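Local coordinates for protein N-terminal acetyltransferase B complex subunit MDM20 (Candida albicans, PDB 5K04) that serves as the non-catalytic subunit of the NatB N-terminal acetyltransferase complex, probably supporting the catalytic subunit NAT3 as it acetylates protein N-termini, at residues L411-Y419 with I428-K436. Residues are numbered along the deposited sequence; the frame is centred on the assembly and turned at random.
Sequences LKLWLMKLY and IFPIYNGLK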
ATOM      1  N   LEU A 411      -9.232  15.208  -9.279  1.00 44.19           N
ATOM      2  CA  LEU A 411     -10.405  15.213 -10.146  1.00 43.42           C
ATOM      3  C   LEU A 411     -10.577  13.862 -10.816  1.00 40.40           C
ATOM      4  O   LEU A 411     -11.708  13.390 -10.991  1.00 29.13           O
ATOM      5  CB  LEU A 411     -10.303  16.323 -11.202  1.00 36.66           C
ATOM      6  CG  LEU A 411     -10.134  17.788 -10.773  1.00 44.21           C
ATOM      7  CD1 LEU A 411      -9.983  18.723 -12.009  1.00 37.96           C
ATOM      8  CD2 LEU A 411     -11.285  18.252  -9.893  1.00 44.40           C
ATOM      9  N   LYS A 412      -9.459  13.234 -11.212  1.00 41.49           N
ATOM     10  CA  LYS A 412      -9.508  11.919 -11.847  1.00 36.25           C
ATOM     11  C   LYS A 412     -10.040  10.858 -10.891  1.00 35.39           C
ATOM     12  O   LYS A 412     -10.893  10.041 -11.265  1.00 26.02           O
ATOM     13  CB  LYS A 412      -8.121  11.535 -12.347  1.00 39.49           C
ATOM     14  CG  LYS A 412      -7.700  12.285 -13.599  1.00 42.15           C
ATOM     15  CD  LYS A 412      -6.382  11.788 -14.120  1.00 39.22           C
ATOM     16  CE  LYS A 412      -5.996  12.483 -15.430  1.00 40.41           C
ATOM     17  NZ  LYS A 412      -4.772  11.800 -15.974  1.00 45.26           N
ATOM     18  N   LEU A 413      -9.558  10.864  -9.644  1.00 33.92           N
ATOM     19  CA  LEU A 413     -10.025   9.865  -8.684  1.00 38.28           C
ATOM     20  C   LEU A 413     -11.518  10.008  -8.457  1.00 38.39           C
ATOM     21  O   LEU A 413     -12.246   9.010  -8.415  1.00 27.62           O
ATOM     22  CB  LEU A 413      -9.271  10.001  -7.360  1.00 35.77           C
ATOM     23  CG  LEU A 413      -7.765   9.744  -7.410  1.00 36.67           C
ATOM     24  CD1 LEU A 413      -7.145   9.975  -6.052  1.00 29.90           C
ATOM     25  CD2 LEU A 413      -7.497   8.359  -7.874  1.00 32.18           C
ATOM     26  N   TRP A 414     -11.995  11.250  -8.329  1.00 37.19           N
ATOM     27  CA  TRP A 414     -13.413  11.479  -8.091  1.00 37.38           C
ATOM     28  C   TRP A 414     -14.242  11.047  -9.295  1.00 36.37           C
ATOM     29  O   TRP A 414     -15.305  10.436  -9.136  1.00 30.24           O
ATOM     30  CB  TRP A 414     -13.649  12.956  -7.754  1.00 37.77           C
ATOM     31  CG  TRP A 414     -13.487  13.234  -6.305  1.00 40.58           C
ATOM     32  CD1 TRP A 414     -12.381  13.759  -5.685  1.00 42.82           C
ATOM     33  CD2 TRP A 414     -14.436  12.954  -5.265  1.00 37.03           C
ATOM     34  NE1 TRP A 414     -12.591  13.842  -4.332  1.00 40.87           N
ATOM     35  CE2 TRP A 414     -13.842  13.349  -4.045  1.00 41.26           C
ATOM     36  CE3 TRP A 414     -15.723  12.402  -5.246  1.00 36.16           C
ATOM     37  CZ2 TRP A 414     -14.497  13.215  -2.806  1.00 40.39           C
ATOM     38  CZ3 TRP A 414     -16.387  12.282  -4.016  1.00 39.23           C
ATOM     39  CH2 TRP A 414     -15.765  12.687  -2.811  1.00 40.18           C
ATOM     40  N   LEU A 415     -13.753  11.336 -10.507  1.00 40.69           N
ATOM     41  CA  LEU A 415     -14.438  10.890 -11.716  1.00 43.37           C
ATOM     42  C   LEU A 415     -14.640   9.375 -11.704  1.00 45.92           C
ATOM     43  O   LEU A 415     -15.717   8.878 -12.065  1.00 39.69           O
ATOM     44  CB  LEU A 415     -13.642  11.324 -12.951  1.00 36.26           C
ATOM     45  CG  LEU A 415     -14.282  10.983 -14.295  1.00 39.33           C
ATOM     46  CD1 LEU A 415     -15.714  11.553 -14.341  1.00 41.72           C
ATOM     47  CD2 LEU A 415     -13.438  11.516 -15.446  1.00 30.75           C
ATOM     48  N   MET A 416     -13.620   8.626 -11.269  1.00 47.36           N
ATOM     49  CA  MET A 416     -13.774   7.177 -11.150  1.00 45.17           C
ATOM     50  C   MET A 416     -14.806   6.813 -10.084  1.00 36.94           C
ATOM     51  O   MET A 416     -15.627   5.911 -10.296  1.00 23.19           O
ATOM     52  CB  MET A 416     -12.419   6.522 -10.869  1.00 41.10           C
ATOM     53  CG  MET A 416     -11.566   6.356 -12.125  1.00 41.51           C
ATOM     54  SD  MET A 416     -10.151   5.285 -12.017  1.00 22.89           S
ATOM     55  CE  MET A 416      -9.248   6.230 -10.880  1.00 22.59           C
ATOM     56  N   LYS A 417     -14.813   7.534  -8.952  1.00 41.98           N
ATOM     57  CA  LYS A 417     -15.804   7.265  -7.903  1.00 43.10           C
ATOM     58  C   LYS A 417     -17.223   7.467  -8.421  1.00 39.45           C
ATOM     59  O   LYS A 417     -18.108   6.648  -8.155  1.00 39.64           O
ATOM     60  CB  LYS A 417     -15.549   8.156  -6.679  1.00 40.93           C
ATOM     61  CG  LYS A 417     -14.216   7.890  -6.005  1.00 50.05           C
ATOM     62  CD  LYS A 417     -13.960   8.772  -4.770  1.00 47.54           C
ATOM     63  CE  LYS A 417     -15.068   8.671  -3.734  1.00 42.37           C
ATOM     64  NZ  LYS A 417     -14.689   9.393  -2.474  1.00 43.42           N
ATOM     65  N   LEU A 418     -17.460   8.564  -9.158  1.00 43.71           N
ATOM     66  CA  LEU A 418     -18.790   8.819  -9.715  1.00 44.65           C
ATOM     67  C   LEU A 418     -19.195   7.718 -10.691  1.00 40.69           C
ATOM     68  O   LEU A 418     -20.298   7.173 -10.594  1.00 27.77           O
ATOM     69  CB  LEU A 418     -18.838  10.180 -10.417  1.00 41.56           C
ATOM     70  CG  LEU A 418     -18.618  11.491  -9.639  1.00 50.92           C
ATOM     71  CD1 LEU A 418     -19.215  12.694 -10.382  1.00 47.41           C
ATOM     72  CD2 LEU A 418     -19.171  11.428  -8.269  1.00 48.02           C
ATOM     73  N   TYR A 419     -18.300   7.377 -11.636  1.00 39.63           N
ATOM     74  CA  TYR A 419     -18.564   6.286 -12.570  1.00 39.38           C
ATOM     75  C   TYR A 419     -18.846   4.988 -11.841  1.00 40.42           C
ATOM     76  O   TYR A 419     -19.577   4.129 -12.359  1.00 32.78           O
ATOM     77  CB  TYR A 419     -17.382   6.069 -13.510  1.00 42.58           C
ATOM     78  CG  TYR A 419     -17.284   7.003 -14.706  1.00 46.62           C
ATOM     79  CD1 TYR A 419     -18.413   7.394 -15.424  1.00 46.03           C
ATOM     80  CD2 TYR A 419     -16.051   7.460 -15.139  1.00 40.90           C
ATOM     81  CE1 TYR A 419     -18.303   8.244 -16.536  1.00 45.64           C
ATOM     82  CE2 TYR A 419     -15.932   8.307 -16.213  1.00 41.94           C
ATOM     83  CZ  TYR A 419     -17.055   8.703 -16.916  1.00 37.88           C
ATOM     84  OH  TYR A 419     -16.899   9.540 -17.994  1.00 27.72           O
ATOM     85  N   ILE A 428     -13.811   3.337 -16.478  1.00 45.23           N
ATOM     86  CA  ILE A 428     -12.924   3.606 -15.352  1.00 49.45           C
ATOM     87  C   ILE A 428     -11.465   3.296 -15.693  1.00 47.31           C
ATOM     88  O   ILE A 428     -10.570   4.102 -15.420  1.00 40.69           O
ATOM     89  CB  ILE A 428     -13.426   2.801 -14.135  1.00 45.95           C
ATOM     90  CG1 ILE A 428     -14.835   3.287 -13.731  1.00 40.42           C
ATOM     91  CG2 ILE A 428     -12.431   2.855 -13.006  1.00 38.55           C
ATOM     92  CD1 ILE A 428     -15.426   2.550 -12.535  1.00 41.95           C
ATOM     93  N   PHE A 429     -11.211   2.138 -16.310  1.00 43.43           N
ATOM     94  CA  PHE A 429      -9.847   1.732 -16.651  1.00 38.52           C
ATOM     95  C   PHE A 429      -9.062   2.770 -17.442  1.00 33.88           C
ATOM     96  O   PHE A 429      -7.856   2.921 -17.177  1.00 28.72           O
ATOM     97  CB  PHE A 429      -9.882   0.406 -17.434  1.00 35.15           C
ATOM     98  CG  PHE A 429      -9.457  -0.776 -16.622  1.00 41.16           C
ATOM     99  CD1 PHE A 429      -8.154  -0.879 -16.151  1.00 35.00           C
ATOM    100  CD2 PHE A 429     -10.358  -1.790 -16.318  1.00 42.67           C
ATOM    101  CE1 PHE A 429      -7.759  -1.974 -15.380  1.00 42.83           C
ATOM    102  CE2 PHE A 429      -9.974  -2.895 -15.560  1.00 37.61           C
ATOM    103  CZ  PHE A 429      -8.674  -2.988 -15.092  1.00 45.09           C
ATOM    104  N   PRO A 430      -9.639   3.481 -18.415  1.00 37.81           N
ATOM    105  CA  PRO A 430      -8.834   4.493 -19.122  1.00 40.33           C
ATOM    106  C   PRO A 430      -8.301   5.585 -18.201  1.00 41.37           C
ATOM    107  O   PRO A 430      -7.176   6.066 -18.385  1.00 33.89           O
ATOM    108  CB  PRO A 430      -9.817   5.041 -20.171  1.00 41.20           C
ATOM    109  CG  PRO A 430     -10.763   3.879 -20.431  1.00 38.71           C
ATOM    110  CD  PRO A 430     -10.962   3.287 -19.051  1.00 37.24           C
ATOM    111  N   ILE A 431      -9.076   5.956 -17.180  1.00 49.89           N
ATOM    112  CA  ILE A 431      -8.649   6.987 -16.236  1.00 45.97           C
ATOM    113  C   ILE A 431      -7.538   6.463 -15.339  1.00 40.08           C
ATOM    114  O   ILE A 431      -6.493   7.107 -15.176  1.00 30.86           O
ATOM    115  CB  ILE A 431      -9.854   7.467 -15.413  1.00 38.75           C
ATOM    116  CG1 ILE A 431     -10.941   8.004 -16.355  1.00 42.68           C
ATOM    117  CG2 ILE A 431      -9.431   8.516 -14.406  1.00 32.93           C
ATOM    118  CD1 ILE A 431     -12.286   8.145 -15.698  1.00 47.85           C
ATOM    119  N   TYR A 432      -7.763   5.286 -14.747  1.00 42.74           N
ATOM    120  CA  TYR A 432      -6.777   4.596 -13.910  1.00 41.11           C
ATOM    121  C   TYR A 432      -5.439   4.456 -14.621  1.00 38.31           C
ATOM    122  O   TYR A 432      -4.380   4.772 -14.059  1.00 26.28           O
ATOM    123  CB  TYR A 432      -7.337   3.218 -13.536  1.00 44.29           C
ATOM    124  CG  TYR A 432      -6.557   2.375 -12.536  1.00 44.18           C
ATOM    125  CD1 TYR A 432      -5.512   1.546 -12.934  1.00 39.52           C
ATOM    126  CD2 TYR A 432      -6.908   2.375 -11.195  1.00 38.65           C
ATOM    127  CE1 TYR A 432      -4.820   0.751 -12.001  1.00 36.18           C
ATOM    128  CE2 TYR A 432      -6.227   1.595 -10.262  1.00 40.52           C
ATOM    129  CZ  TYR A 432      -5.190   0.786 -10.667  1.00 34.91           C
ATOM    130  OH  TYR A 432      -4.531   0.023  -9.717  1.00 21.65           O
ATOM    131  N   ASN A 433      -5.477   4.009 -15.882  1.00 39.63           N
ATOM    132  CA  ASN A 433      -4.252   3.840 -16.664  1.00 38.74           C
ATOM    133  C   ASN A 433      -3.633   5.173 -17.089  1.00 42.09           C
ATOM    134  O   ASN A 433      -2.415   5.251 -17.270  1.00 30.55           O
ATOM    135  CB  ASN A 433      -4.547   2.992 -17.896  1.00 39.58           C
ATOM    136  CG  ASN A 433      -4.866   1.554 -17.552  1.00 45.43           C
ATOM    137  OD1 ASN A 433      -4.445   1.039 -16.520  1.00 44.92           O
ATOM    138  ND2 ASN A 433      -5.606   0.891 -18.431  1.00 59.15           N
ATOM    139  N   GLY A 434      -4.449   6.214 -17.302  1.00 47.88           N
ATOM    140  CA  GLY A 434      -3.906   7.533 -17.588  1.00 41.21           C
ATOM    141  C   GLY A 434      -3.190   8.162 -16.403  1.00 43.26           C
ATOM    142  O   GLY A 434      -2.422   9.114 -16.584  1.00 34.05           O
ATOM    143  N   LEU A 435      -3.433   7.647 -15.193  1.00 45.17           N
ATOM    144  CA  LEU A 435      -2.711   8.055 -13.993  1.00 43.97           C
ATOM    145  C   LEU A 435      -1.393   7.307 -13.827  1.00 42.56           C
ATOM    146  O   LEU A 435      -0.627   7.614 -12.901  1.00 25.54           O
ATOM    147  CB  LEU A 435      -3.591   7.842 -12.761  1.00 35.99           C
ATOM    148  CG  LEU A 435      -4.620   8.948 -12.483  1.00 48.26           C
ATOM    149  CD1 LEU A 435      -5.643   8.504 -11.448  1.00 44.93           C
ATOM    150  CD2 LEU A 435      -3.926  10.212 -12.012  1.00 52.46           C
ATOM    151  N   LYS A 436      -1.129   6.346 -14.718  1.00 44.41           N
ATOM    152  CA  LYS A 436       0.103   5.550 -14.728  1.00 48.54           C
ATOM    153  C   LYS A 436       0.365   4.909 -13.366  1.00 44.81           C
ATOM    154  O   LYS A 436       1.497   4.856 -12.882  1.00 42.94           O
ATOM    155  CB  LYS A 436       1.287   6.388 -15.213  1.00 45.04           C
ATOM    156  CG  LYS A 436       1.060   6.917 -16.648  1.00 50.00           C
ATOM    157  CD  LYS A 436       2.357   7.283 -17.363  1.00 64.20           C
ATOM    158  CE  LYS A 436       2.143   7.566 -18.857  1.00 73.72           C
ATOM    159  NZ  LYS A 436       1.277   8.760 -19.125  1.00 75.28           N
TER
HETATM  160  O   HOH W   1      -6.339   9.323 -16.316  1.00 22.00           O
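With CG1 of Ile-431 placed beside its backbone N (chi1 -58°) and CD1 extended beyond it, the branch reaches across to Leu-415 and Tyr-419, while CG2 turns to Lys-412 and Met-416. These four residues form the hole that receives Ile-431, a knob-into-hole contact between the two helices of an antiparallel helical hairpin. The N-to-C directions of the two short segments differ by 159°, close to antiparallel, and their axes approach to 9.8 Å, with an eight-residue linker that is neither helix nor strand, an arrangement consistent with the TPR-like family of this subunit. Inside the hole, Ile-431 CD1 lies 3.6 Å from Leu-415 CD2 and meets the ring of Tyr-419 at its edge, near the ring plane, 3.7 Å from CE2.

Met-416 runs past Ile-431 in the opposite direction and bends at its last torsion (chi3 -65°). Its SD rests 3.5 Å from Ile-428 CG2 and also touches CB of Tyr-432, whose hydroxyl is hydrogen-bonded to His-442. Nearer the linker, Tyr-419 CB packs on Ile-428 CG1 at 3.8 Å.

At the other end of the contact, Leu-435 sits in the final turn, just before Lys-436, whose positive phi and two bonds back into that turn make a Schellman motif. The extended aliphatic chain of Lys-412 slides along Leu-435, bringing CD within 3.6 Å of Leu-435 CD2. Leu-413 approaches the other methyl, CD1, at about a right angle and also packs on Leu-20 of the NAT3 chain, so the hairpin borders the catalytic subunit here. A water may join the helices: it accepts from Lys-412 NZ at 3.0 Å, but its 2.5 Å distance to Ile-431 O is unusually short, leaving that leg doubtful.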